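Local coordinates for protein inactive glucansucrase (Lactobacillus reuteri, PDB 5JBD) that is an inactive member of the glucansucrase group, glycoside hydrolase family 70, with a TIM-barrel-type core and a bound calcium ion, at residues A[95-105]-A[152-163]. Residues are numbered along the deposited sequence; the frame is centred on the assembly and turned at random.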
ATOM      1  N   GLN A  95     -15.865  -8.871  37.617  1.00 41.76           N
ATOM      2  CA  GLN A  95     -15.911  -9.601  36.338  1.00 41.18           C
ATOM      3  C   GLN A  95     -14.882 -10.724  36.252  1.00 40.39           C
ATOM      4  O   GLN A  95     -15.198 -11.821  35.783  1.00 39.75           O
ATOM      5  CB  GLN A  95     -15.701  -8.682  35.141  1.00 40.82           C
ATOM      6  CG  GLN A  95     -16.840  -7.730  34.806  1.00 41.21           C
ATOM      7  CD  GLN A  95     -16.463  -6.832  33.645  1.00 41.04           C
ATOM      8  OE1 GLN A  95     -16.124  -7.314  32.570  1.00 39.82           O
ATOM      9  NE2 GLN A  95     -16.482  -5.522  33.868  1.00 41.94           N
ATOM     10  N   PHE A  96     -13.662 -10.456  36.718  1.00 40.08           N
ATOM     11  CA  PHE A  96     -12.611 -11.480  36.753  1.00 38.63           C
ATOM     12  C   PHE A  96     -13.041 -12.689  37.573  1.00 39.86           C
ATOM     13  O   PHE A  96     -12.904 -13.829  37.126  1.00 39.08           O
ATOM     14  CB  PHE A  96     -11.307 -10.904  37.304  1.00 38.00           C
ATOM     15  CG  PHE A  96     -10.197 -11.905  37.397  1.00 37.47           C
ATOM     16  CD1 PHE A  96      -9.430 -12.215  36.276  1.00 36.85           C
ATOM     17  CD2 PHE A  96      -9.902 -12.529  38.598  1.00 37.59           C
ATOM     18  CE1 PHE A  96      -8.401 -13.134  36.351  1.00 35.96           C
ATOM     19  CE2 PHE A  96      -8.875 -13.462  38.680  1.00 37.23           C
ATOM     20  CZ  PHE A  96      -8.123 -13.762  37.554  1.00 36.55           C
ATOM     21  N   ILE A  97     -13.575 -12.430  38.761  1.00 41.93           N
ATOM     22  CA  ILE A  97     -14.023 -13.489  39.675  1.00 43.64           C
ATOM     23  C   ILE A  97     -15.131 -14.330  39.030  1.00 44.25           C
ATOM     24  O   ILE A  97     -15.030 -15.565  38.978  1.00 44.82           O
ATOM     25  CB  ILE A  97     -14.458 -12.905  41.053  1.00 44.44           C
ATOM     26  CG1 ILE A  97     -13.234 -12.325  41.787  1.00 44.39           C
ATOM     27  CG2 ILE A  97     -15.123 -13.969  41.929  1.00 45.81           C
ATOM     28  CD1 ILE A  97     -13.563 -11.374  42.926  1.00 45.27           C
ATOM     29  N   LYS A  98     -16.162 -13.650  38.532  1.00 45.67           N
ATOM     30  CA  LYS A  98     -17.269 -14.278  37.793  1.00 46.87           C
ATOM     31  C   LYS A  98     -16.804 -15.122  36.611  1.00 43.92           C
ATOM     32  O   LYS A  98     -17.220 -16.266  36.463  1.00 43.68           O
ATOM     33  CB  LYS A  98     -18.237 -13.212  37.254  1.00 49.86           C
ATOM     34  CG  LYS A  98     -19.192 -12.618  38.278  1.00 53.72           C
ATOM     35  CD  LYS A  98     -20.345 -11.847  37.606  1.00 56.80           C
ATOM     36  CE  LYS A  98     -21.514 -12.621  37.013  1.00 60.37           C
ATOM     37  NZ  LYS A  98     -22.790 -11.842  37.018  1.00 63.95           N
ATOM     38  N   TYR A  99     -15.951 -14.535  35.775  1.00 41.80           N
ATOM     39  CA  TYR A  99     -15.450 -15.208  34.575  1.00 40.33           C
ATOM     40  C   TYR A  99     -14.686 -16.492  34.927  1.00 40.32           C
ATOM     41  O   TYR A  99     -14.991 -17.576  34.394  1.00 40.25           O
ATOM     42  CB  TYR A  99     -14.579 -14.269  33.729  1.00 38.99           C
ATOM     43  CG  TYR A  99     -14.143 -14.905  32.420  1.00 38.41           C
ATOM     44  CD1 TYR A  99     -13.000 -15.705  32.358  1.00 38.85           C
ATOM     45  CD2 TYR A  99     -14.897 -14.763  31.267  1.00 38.92           C
ATOM     46  CE1 TYR A  99     -12.614 -16.332  31.185  1.00 38.39           C
ATOM     47  CE2 TYR A  99     -14.506 -15.370  30.076  1.00 38.41           C
ATOM     48  CZ  TYR A  99     -13.374 -16.159  30.045  1.00 39.14           C
ATOM     49  OH  TYR A  99     -12.981 -16.777  28.882  1.00 39.87           O
ATOM     50  N   PHE A 100     -13.733 -16.389  35.852  1.00 39.56           N
ATOM     51  CA  PHE A 100     -12.947 -17.563  36.238  1.00 39.63           C
ATOM     52  C   PHE A 100     -13.771 -18.671  36.878  1.00 41.30           C
ATOM     53  O   PHE A 100     -13.650 -19.836  36.491  1.00 40.31           O
ATOM     54  CB  PHE A 100     -11.725 -17.174  37.078  1.00 39.35           C
ATOM     55  CG  PHE A 100     -10.513 -16.911  36.230  1.00 38.23           C
ATOM     56  CD1 PHE A 100     -10.514 -15.866  35.333  1.00 37.46           C
ATOM     57  CD2 PHE A 100      -9.410 -17.754  36.270  1.00 38.09           C
ATOM     58  CE1 PHE A 100      -9.422 -15.632  34.512  1.00 37.10           C
ATOM     59  CE2 PHE A 100      -8.316 -17.525  35.453  1.00 37.25           C
ATOM     60  CZ  PHE A 100      -8.321 -16.460  34.575  1.00 36.49           C
ATOM     61  N   VAL A 101     -14.660 -18.317  37.801  1.00 44.29           N
ATOM     62  CA  VAL A 101     -15.513 -19.327  38.448  1.00 46.03           C
ATOM     63  C   VAL A 101     -16.396 -20.045  37.397  1.00 46.44           C
ATOM     64  O   VAL A 101     -16.638 -21.247  37.525  1.00 46.04           O
ATOM     65  CB  VAL A 101     -16.328 -18.726  39.626  1.00 47.38           C
ATOM     66  CG1 VAL A 101     -17.385 -19.695  40.136  1.00 48.75           C
ATOM     67  CG2 VAL A 101     -15.395 -18.338  40.769  1.00 47.15           C
ATOM     68  N   ASN A 102     -16.810 -19.329  36.346  1.00 45.96           N
ATOM     69  CA  ASN A 102     -17.598 -19.914  35.242  1.00 47.95           C
ATOM     70  C   ASN A 102     -16.791 -20.600  34.118  1.00 48.12           C
ATOM     71  O   ASN A 102     -17.392 -21.162  33.200  1.00 49.90           O
ATOM     72  CB  ASN A 102     -18.545 -18.861  34.638  1.00 48.61           C
ATOM     73  CG  ASN A 102     -19.844 -18.739  35.412  1.00 50.95           C
ATOM     74  OD1 ASN A 102     -20.755 -19.551  35.237  1.00 51.71           O
ATOM     75  ND2 ASN A 102     -19.934 -17.730  36.279  1.00 51.37           N
ATOM     76  N   ASN A 103     -15.457 -20.581  34.190  1.00 47.65           N
ATOM     77  CA  ASN A 103     -14.604 -21.174  33.147  1.00 46.97           C
ATOM     78  C   ASN A 103     -13.480 -22.049  33.726  1.00 46.53           C
ATOM     79  O   ASN A 103     -12.306 -21.918  33.364  1.00 44.11           O
ATOM     80  CB  ASN A 103     -14.055 -20.067  32.245  1.00 46.52           C
ATOM     81  CG  ASN A 103     -15.118 -19.494  31.324  1.00 47.19           C
ATOM     82  OD1 ASN A 103     -15.425 -20.082  30.297  1.00 47.13           O
ATOM     83  ND2 ASN A 103     -15.703 -18.359  31.705  1.00 46.60           N
ATOM     84  N   GLY A 104     -13.871 -22.961  34.614  1.00 46.27           N
ATOM     85  CA  GLY A 104     -12.986 -24.000  35.130  1.00 46.49           C
ATOM     86  C   GLY A 104     -12.358 -23.793  36.503  1.00 46.46           C
ATOM     87  O   GLY A 104     -11.544 -24.612  36.910  1.00 46.91           O
ATOM     88  N   TYR A 105     -12.738 -22.746  37.238  1.00 45.35           N
ATOM     89  CA  TYR A 105     -12.135 -22.480  38.555  1.00 45.43           C
ATOM     90  C   TYR A 105     -13.188 -22.386  39.657  1.00 47.25           C
ATOM     91  O   TYR A 105     -13.189 -21.462  40.475  1.00 46.17           O
ATOM     92  CB  TYR A 105     -11.280 -21.215  38.492  1.00 44.00           C
ATOM     93  CG  TYR A 105     -10.195 -21.259  37.419  1.00 42.06           C
ATOM     94  CD1 TYR A 105     -10.479 -20.906  36.096  1.00 41.01           C
ATOM     95  CD2 TYR A 105      -8.893 -21.649  37.726  1.00 40.93           C
ATOM     96  CE1 TYR A 105      -9.504 -20.937  35.121  1.00 39.83           C
ATOM     97  CE2 TYR A 105      -7.909 -21.686  36.750  1.00 40.18           C
ATOM     98  CZ  TYR A 105      -8.218 -21.329  35.447  1.00 39.85           C
ATOM     99  OH  TYR A 105      -7.256 -21.349  34.464  1.00 38.91           O
ATOM    100  N   LYS A 152      -2.804 -23.193  30.455  1.00 41.20           N
ATOM    101  CA  LYS A 152      -4.258 -23.002  30.503  1.00 41.86           C
ATOM    102  C   LYS A 152      -4.611 -21.620  31.086  1.00 40.44           C
ATOM    103  O   LYS A 152      -5.414 -20.889  30.508  1.00 38.38           O
ATOM    104  CB  LYS A 152      -4.947 -24.103  31.316  1.00 43.91           C
ATOM    105  CG  LYS A 152      -6.470 -24.111  31.165  1.00 44.73           C
ATOM    106  CD  LYS A 152      -7.136 -25.076  32.138  1.00 45.78           C
ATOM    107  CE  LYS A 152      -8.659 -25.014  32.033  1.00 46.68           C
ATOM    108  NZ  LYS A 152      -9.245 -23.726  32.513  1.00 45.32           N
ATOM    109  N   LEU A 153      -4.006 -21.281  32.226  1.00 38.24           N
ATOM    110  CA  LEU A 153      -4.210 -19.967  32.865  1.00 37.29           C
ATOM    111  C   LEU A 153      -3.958 -18.816  31.906  1.00 35.04           C
ATOM    112  O   LEU A 153      -4.771 -17.880  31.818  1.00 33.68           O
ATOM    113  CB  LEU A 153      -3.318 -19.823  34.116  1.00 36.82           C
ATOM    114  CG  LEU A 153      -3.319 -18.475  34.851  1.00 36.22           C
ATOM    115  CD1 LEU A 153      -4.722 -18.075  35.286  1.00 36.56           C
ATOM    116  CD2 LEU A 153      -2.411 -18.558  36.070  1.00 36.98           C
ATOM    117  N   ALA A 154      -2.850 -18.891  31.169  1.00 33.99           N
ATOM    118  CA  ALA A 154      -2.501 -17.862  30.192  1.00 32.69           C
ATOM    119  C   ALA A 154      -3.592 -17.639  29.129  1.00 32.61           C
ATOM    120  O   ALA A 154      -3.928 -16.493  28.803  1.00 31.46           O
ATOM    121  CB  ALA A 154      -1.175 -18.194  29.517  1.00 32.65           C
ATOM    122  N   ASN A 155      -4.131 -18.736  28.605  1.00 33.69           N
ATOM    123  CA  ASN A 155      -5.266 -18.684  27.659  1.00 35.15           C
ATOM    124  C   ASN A 155      -6.533 -18.106  28.314  1.00 34.14           C
ATOM    125  O   ASN A 155      -7.232 -17.318  27.708  1.00 33.86           O
ATOM    126  CB  ASN A 155      -5.576 -20.083  27.094  1.00 37.23           C
ATOM    127  CG  ASN A 155      -4.469 -20.628  26.186  1.00 38.24           C
ATOM    128  OD1 ASN A 155      -3.756 -19.880  25.516  1.00 39.13           O
ATOM    129  ND2 ASN A 155      -4.353 -21.946  26.145  1.00 40.09           N
ATOM    130  N   ASP A 156      -6.804 -18.508  29.556  1.00 35.24           N
ATOM    131  CA  ASP A 156      -7.974 -18.020  30.289  1.00 35.51           C
ATOM    132  C   ASP A 156      -7.865 -16.521  30.574  1.00 34.64           C
ATOM    133  O   ASP A 156      -8.852 -15.801  30.454  1.00 35.66           O
ATOM    134  CB  ASP A 156      -8.191 -18.838  31.565  1.00 36.73           C
ATOM    135  CG  ASP A 156      -8.592 -20.287  31.270  1.00 37.03           C
ATOM    136  OD1 ASP A 156      -9.147 -20.542  30.182  1.00 37.78           O
ATOM    137  OD2 ASP A 156      -8.357 -21.169  32.115  1.00 35.62           O
ATOM    138  N   ILE A 157      -6.663 -16.041  30.889  1.00 33.69           N
ATOM    139  CA  ILE A 157      -6.422 -14.599  31.069  1.00 33.22           C
ATOM    140  C   ILE A 157      -6.646 -13.823  29.763  1.00 33.39           C
ATOM    141  O   ILE A 157      -7.290 -12.777  29.771  1.00 32.62           O
ATOM    142  CB  ILE A 157      -4.996 -14.328  31.617  1.00 32.61           C
ATOM    143  CG1 ILE A 157      -4.883 -14.804  33.074  1.00 33.23           C
ATOM    144  CG2 ILE A 157      -4.614 -12.850  31.502  1.00 31.83           C
ATOM    145  CD1 ILE A 157      -5.541 -13.901  34.104  1.00 33.73           C
ATOM    146  N   ASN A 158      -6.100 -14.330  28.658  1.00 34.34           N
ATOM    147  CA  ASN A 158      -6.294 -13.707  27.338  1.00 34.71           C
ATOM    148  C   ASN A 158      -7.773 -13.704  26.932  1.00 34.49           C
ATOM    149  O   ASN A 158      -8.276 -12.694  26.457  1.00 34.74           O
ATOM    150  CB  ASN A 158      -5.448 -14.397  26.261  1.00 36.25           C
ATOM    151  CG  ASN A 158      -3.952 -14.194  26.462  1.00 39.07           C
ATOM    152  OD1 ASN A 158      -3.513 -13.211  27.055  1.00 38.86           O
ATOM    153  ND2 ASN A 158      -3.161 -15.155  25.990  1.00 41.97           N
ATOM    154  N   SER A 159      -8.471 -14.815  27.168  1.00 35.33           N
ATOM    155  CA  SER A 159      -9.914 -14.887  26.906  1.00 37.37           C
ATOM    156  C   SER A 159     -10.711 -13.921  27.788  1.00 36.41           C
ATOM    157  O   SER A 159     -11.588 -13.214  27.288  1.00 36.42           O
ATOM    158  CB  SER A 159     -10.426 -16.314  27.077  1.00 39.43           C
ATOM    159  OG  SER A 159      -9.717 -17.180  26.218  1.00 41.89           O
ATOM    160  N   PHE A 160     -10.389 -13.858  29.082  1.00 35.29           N
ATOM    161  CA  PHE A 160     -11.029 -12.872  29.966  1.00 34.72           C
ATOM    162  C   PHE A 160     -10.795 -11.445  29.510  1.00 33.83           C
ATOM    163  O   PHE A 160     -11.751 -10.664  29.405  1.00 34.31           O
ATOM    164  CB  PHE A 160     -10.562 -12.988  31.422  1.00 34.75           C
ATOM    165  CG  PHE A 160     -11.024 -11.836  32.283  1.00 34.96           C
ATOM    166  CD1 PHE A 160     -12.374 -11.678  32.576  1.00 36.01           C
ATOM    167  CD2 PHE A 160     -10.124 -10.889  32.765  1.00 34.69           C
ATOM    168  CE1 PHE A 160     -12.820 -10.613  33.349  1.00 36.86           C
ATOM    169  CE2 PHE A 160     -10.559  -9.826  33.547  1.00 35.42           C
ATOM    170  CZ  PHE A 160     -11.910  -9.685  33.840  1.00 36.53           C
ATOM    171  N   ALA A 161      -9.537 -11.109  29.222  1.00 32.36           N
ATOM    172  CA  ALA A 161      -9.185  -9.730  28.848  1.00 32.52           C
ATOM    173  C   ALA A 161      -9.951  -9.259  27.623  1.00 32.46           C
ATOM    174  O   ALA A 161     -10.408  -8.125  27.585  1.00 31.45           O
ATOM    175  CB  ALA A 161      -7.697  -9.595  28.611  1.00 31.93           C
ATOM    176  N   ALA A 162     -10.144 -10.159  26.663  1.00 34.41           N
ATOM    177  CA  ALA A 162     -10.931  -9.875  25.437  1.00 35.03           C
ATOM    178  C   ALA A 162     -12.399  -9.497  25.689  1.00 35.60           C
ATOM    179  O   ALA A 162     -13.018  -8.884  24.829  1.00 36.11           O
ATOM    180  CB  ALA A 162     -10.850 -11.051  24.470  1.00 34.55           C
ATOM    181  N   THR A 163     -12.948  -9.851  26.850  1.00 35.42           N
ATOM    182  CA  THR A 163     -14.315  -9.456  27.233  1.00 36.25           C
ATOM    183  C   THR A 163     -14.407  -8.107  27.973  1.00 35.84           C
ATOM    184  O   THR A 163     -15.502  -7.627  28.231  1.00 36.21           O
ATOM    185  CB  THR A 163     -14.995 -10.534  28.114  1.00 36.72           C
ATOM    186  OG1 THR A 163     -14.462 -10.492  29.451  1.00 35.36           O
ATOM    187  CG2 THR A 163     -14.824 -11.945  27.521  1.00 36.24           C
TER
HETATM  188  O   HOH W   1     -15.905  -9.912  31.720  1.00 38.40           O
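Phe160 enters between Gln95, Phe96, Tyr99 and Phe100 as a knob into a hole. Phe96 turns its edge to the face of the Phe160 ring, centroids 5.4 Å apart and planes at 82°. With CG anti to the backbone N (chi1 -175°), Tyr99 reaches across helix 151-162 and turns one face to the backbone of Phe160; Phe160 CA makes a CH-pi contact 4.0 Å from the Tyr99 ring centroid. On the opposite face sits the Asn103 amide, held by a hydrogen bond from Asn103 ND2 to Tyr99 O (2.9 Å). A second knob, Phe100, fits among Leu153, Asp156, Ile157 and Phe160, its CE2 3.6 Å from Leu153 CD1. Such reciprocal knobs-into-holes packing joins helices 90-101 and 151-162; the N-to-C directions of segments 95-101 and 152-162 are 127° apart, and the contact centre lies about 38 Å from the chain centre. Helix 126-147 backs Phe96, Tyr105 and Leu153. Tyr105 OH donates to the anti lone pair of Asp156 OD2 (2.6 Å), while Lys152 NZ forms a salt bridge on the syn side of the same oxygen (2.7 Å), so two donors grip it and probably stabilise its charge. One water donates to both Gln95 OE1 (2.7 Å) and Thr163 OG1.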